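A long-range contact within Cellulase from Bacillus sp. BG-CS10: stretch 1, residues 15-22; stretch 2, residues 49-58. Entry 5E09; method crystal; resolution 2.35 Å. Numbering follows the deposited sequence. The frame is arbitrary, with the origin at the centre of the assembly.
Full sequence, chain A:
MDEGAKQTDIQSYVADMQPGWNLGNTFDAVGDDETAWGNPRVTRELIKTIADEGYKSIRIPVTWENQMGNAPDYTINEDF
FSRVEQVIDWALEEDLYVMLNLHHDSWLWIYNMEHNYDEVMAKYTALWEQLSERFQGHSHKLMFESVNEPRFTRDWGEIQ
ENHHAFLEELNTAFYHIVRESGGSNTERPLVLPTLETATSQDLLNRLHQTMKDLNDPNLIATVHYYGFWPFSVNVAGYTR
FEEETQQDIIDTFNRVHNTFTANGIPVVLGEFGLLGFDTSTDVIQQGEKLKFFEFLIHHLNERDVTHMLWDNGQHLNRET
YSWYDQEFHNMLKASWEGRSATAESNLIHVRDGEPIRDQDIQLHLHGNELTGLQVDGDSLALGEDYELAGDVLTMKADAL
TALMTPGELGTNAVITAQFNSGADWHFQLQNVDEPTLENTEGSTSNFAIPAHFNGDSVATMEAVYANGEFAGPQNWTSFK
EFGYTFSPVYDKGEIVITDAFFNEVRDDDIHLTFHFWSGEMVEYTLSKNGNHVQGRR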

# COMPACT_ATOMS: atom_id res chain seq x y z
N ALA A 15 -7.87 10.39 17.67
CA ALA A 15 -7.46 9.12 18.27
C ALA A 15 -8.60 8.10 18.19
O ALA A 15 -8.36 6.91 18.02
N ASP A 16 -9.82 8.57 18.24
CA ASP A 16 -10.99 7.74 18.18
C ASP A 16 -11.27 7.17 16.80
O ASP A 16 -12.16 6.38 16.64
N MSE A 17 -10.54 7.61 15.80
CA MSE A 17 -10.72 7.10 14.47
C MSE A 17 -9.87 5.90 14.17
O MSE A 17 -10.14 5.30 13.17
N GLN A 18 -8.88 5.56 14.99
CA GLN A 18 -7.97 4.45 14.77
C GLN A 18 -8.68 3.11 14.88
O GLN A 18 -9.33 2.83 15.89
N PRO A 19 -8.59 2.26 13.84
CA PRO A 19 -7.99 2.48 12.52
C PRO A 19 -9.03 2.80 11.45
O PRO A 19 -10.23 2.66 11.70
N GLY A 20 -8.58 3.21 10.27
CA GLY A 20 -9.48 3.62 9.21
C GLY A 20 -9.26 2.88 7.91
O GLY A 20 -8.22 2.26 7.69
N TRP A 21 -10.26 2.95 7.04
CA TRP A 21 -10.26 2.18 5.80
C TRP A 21 -10.73 3.05 4.64
O TRP A 21 -11.71 3.78 4.76
N ASN A 22 -10.03 2.97 3.51
CA ASN A 22 -10.39 3.73 2.31
C ASN A 22 -11.30 2.95 1.38
O ASN A 22 -10.97 1.84 0.98
N THR A 49 -19.53 -4.61 7.10
CA THR A 49 -18.38 -5.51 7.20
C THR A 49 -17.16 -4.74 7.69
O THR A 49 -16.45 -5.19 8.59
N ILE A 50 -16.92 -3.58 7.09
CA ILE A 50 -15.79 -2.74 7.50
C ILE A 50 -15.88 -2.40 8.99
O ILE A 50 -14.86 -2.41 9.70
N ALA A 51 -17.08 -2.10 9.48
CA ALA A 51 -17.24 -1.85 10.91
C ALA A 51 -16.98 -3.11 11.74
O ALA A 51 -16.27 -3.06 12.74
N ASP A 52 -17.55 -4.23 11.31
CA ASP A 52 -17.41 -5.51 12.02
C ASP A 52 -15.95 -5.94 12.16
O ASP A 52 -15.57 -6.54 13.16
N GLU A 53 -15.14 -5.63 11.15
CA GLU A 53 -13.75 -6.05 11.15
C GLU A 53 -12.90 -5.24 12.12
O GLU A 53 -11.70 -5.49 12.27
N GLY A 54 -13.52 -4.26 12.78
CA GLY A 54 -12.84 -3.50 13.81
C GLY A 54 -12.41 -2.11 13.39
O GLY A 54 -11.83 -1.37 14.19
N TYR A 55 -12.67 -1.75 12.13
CA TYR A 55 -12.36 -0.41 11.63
C TYR A 55 -13.32 0.61 12.23
O TYR A 55 -14.53 0.37 12.26
N LYS A 56 -12.79 1.73 12.70
CA LYS A 56 -13.61 2.73 13.37
C LYS A 56 -13.80 4.01 12.55
O LYS A 56 -14.45 4.95 13.01
N SER A 57 -13.26 4.04 11.34
CA SER A 57 -13.49 5.18 10.46
C SER A 57 -13.27 4.81 9.01
O SER A 57 -12.52 3.89 8.70
N ILE A 58 -13.95 5.52 8.13
CA ILE A 58 -13.87 5.21 6.72
C ILE A 58 -13.65 6.50 5.92
O ILE A 58 -14.28 7.53 6.18

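The starts of two parallel strands set the frame here, and the shape of the contact follows from which side of them each side chain takes. Trp 21 and Ile 58 share one face of the sheet, and Trp 21 is the largest single piece, with 126 Å² covered by the other stretch. Its t rotamer (chi1 -178°, chi2 84°) lays the indole against the helix end that carries Ile 50, m at both chi angles, which points toward it. The methyl tip CD1 of Ile 50 sits over the face of the six-membered ring, 3.5 Å from CD2 of Trp 21, a bump resting on a flat floor. Ile 58, extended as t,t, meets the ring at its edge instead, with CG1 4.0 Å from Trp 21 CE3.

Tyr 55, an m rotamer, starts sideways but brings its ring back to the contact. CB of Trp 21 lies over one face of that ring, 3.9 Å from Tyr 55 CD1, and the indole edge is directed at the same phenol, with planes at 54°. Pro 19, held by a cis peptide bond, adds its CG 3.8 Å from Tyr 55 CD1.

On the other face the rule is small against polar. Ser 57, in the p rotamer, sends OG to the carbonyl of Met 17, a 2.7 Å hydrogen bond from OG to O. Gly 20 leaves the hollow this hydroxyl occupies: a CB there would stand only 2.7 Å from Ser 57 OG, a clash. The selenomethionine side chain of Met 17 points away overall, yet its CB still touches Ser 57 OG at 3.6 Å.

At the exposed margin, Lys 56 points toward stretch 1 and reaches past the carbonyl of Gln 18, its CE 3.5 Å from Gln 18 O, to close a salt bridge, NZ to Asp 16 OD1 at 2.7 Å.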

# COMPACT_ATOMS: atom_id res chain seq x y z
CB ALA A 15 -7.02 9.32 19.71
CB ASP A 16 -12.19 8.47 18.74
CG ASP A 16 -13.26 7.55 19.20
OD1 ASP A 16 -12.94 6.49 19.73
OD2 ASP A 16 -14.44 7.89 19.05
CB MSE A 17 -10.36 8.17 13.46
CG MSE A 17 -11.23 9.40 13.41
SE MSE A 17 -10.37 10.78 12.30
CE MSE A 17 -10.84 10.06 10.56
CB GLN A 18 -6.82 4.54 15.79
CG GLN A 18 -5.61 3.69 15.50
CD GLN A 18 -4.76 4.24 14.37
OE1 GLN A 18 -5.25 4.49 13.26
NE2 GLN A 18 -3.47 4.44 14.65
CB PRO A 19 -7.33 1.14 12.22
CG PRO A 19 -8.30 0.15 12.82
CD PRO A 19 -8.89 0.83 14.06
CB TRP A 21 -11.15 0.95 5.97
CG TRP A 21 -11.21 0.03 4.79
CD1 TRP A 21 -10.33 -0.97 4.48
CD2 TRP A 21 -12.22 -0.01 3.77
NE1 TRP A 21 -10.72 -1.61 3.33
CE2 TRP A 21 -11.88 -1.04 2.88
CE3 TRP A 21 -13.38 0.72 3.53
CZ2 TRP A 21 -12.65 -1.36 1.76
CZ3 TRP A 21 -14.15 0.42 2.42
CH2 TRP A 21 -13.78 -0.62 1.55
CB ASN A 22 -9.14 4.15 1.53
CG ASN A 22 -8.52 5.42 2.07
OD1 ASN A 22 -8.90 6.52 1.68
ND2 ASN A 22 -7.54 5.27 2.95
CB THR A 49 -18.05 -6.16 5.85
OG1 THR A 49 -19.21 -6.84 5.34
CG2 THR A 49 -16.90 -7.15 6.01
CB ILE A 50 -15.72 -1.45 6.66
CG1 ILE A 50 -15.34 -1.80 5.22
CG2 ILE A 50 -14.74 -0.46 7.27
CD1 ILE A 50 -14.08 -2.63 5.10
CB ALA A 51 -18.63 -1.30 11.20
CB ASP A 52 -18.18 -6.62 11.30
CG ASP A 52 -18.14 -7.95 12.05
OD1 ASP A 52 -17.53 -8.01 13.13
OD2 ASP A 52 -18.72 -8.93 11.54
CB GLU A 53 -13.17 -5.96 9.73
CG GLU A 53 -13.81 -6.93 8.74
CD GLU A 53 -13.59 -8.40 9.12
OE1 GLU A 53 -12.45 -8.78 9.44
OE2 GLU A 53 -14.58 -9.16 9.10
CB TYR A 55 -12.40 -0.37 10.11
CG TYR A 55 -11.17 -0.99 9.48
CD1 TYR A 55 -9.97 -0.28 9.44
CD2 TYR A 55 -11.20 -2.28 8.96
CE1 TYR A 55 -8.84 -0.84 8.88
CE2 TYR A 55 -10.06 -2.85 8.41
CZ TYR A 55 -8.89 -2.12 8.37
OH TYR A 55 -7.75 -2.67 7.82
CB LYS A 56 -13.01 3.07 14.73
CG LYS A 56 -13.08 1.92 15.72
CD LYS A 56 -13.37 2.40 17.12
CE LYS A 56 -12.39 3.47 17.54
NZ LYS A 56 -12.73 3.98 18.90
CB SER A 57 -12.59 6.37 10.84
OG SER A 57 -11.22 6.03 10.75
CB ILE A 58 -15.15 4.48 6.24
CG1 ILE A 58 -15.07 4.17 4.74
CG2 ILE A 58 -16.39 5.29 6.56
CD1 ILE A 58 -16.30 3.48 4.20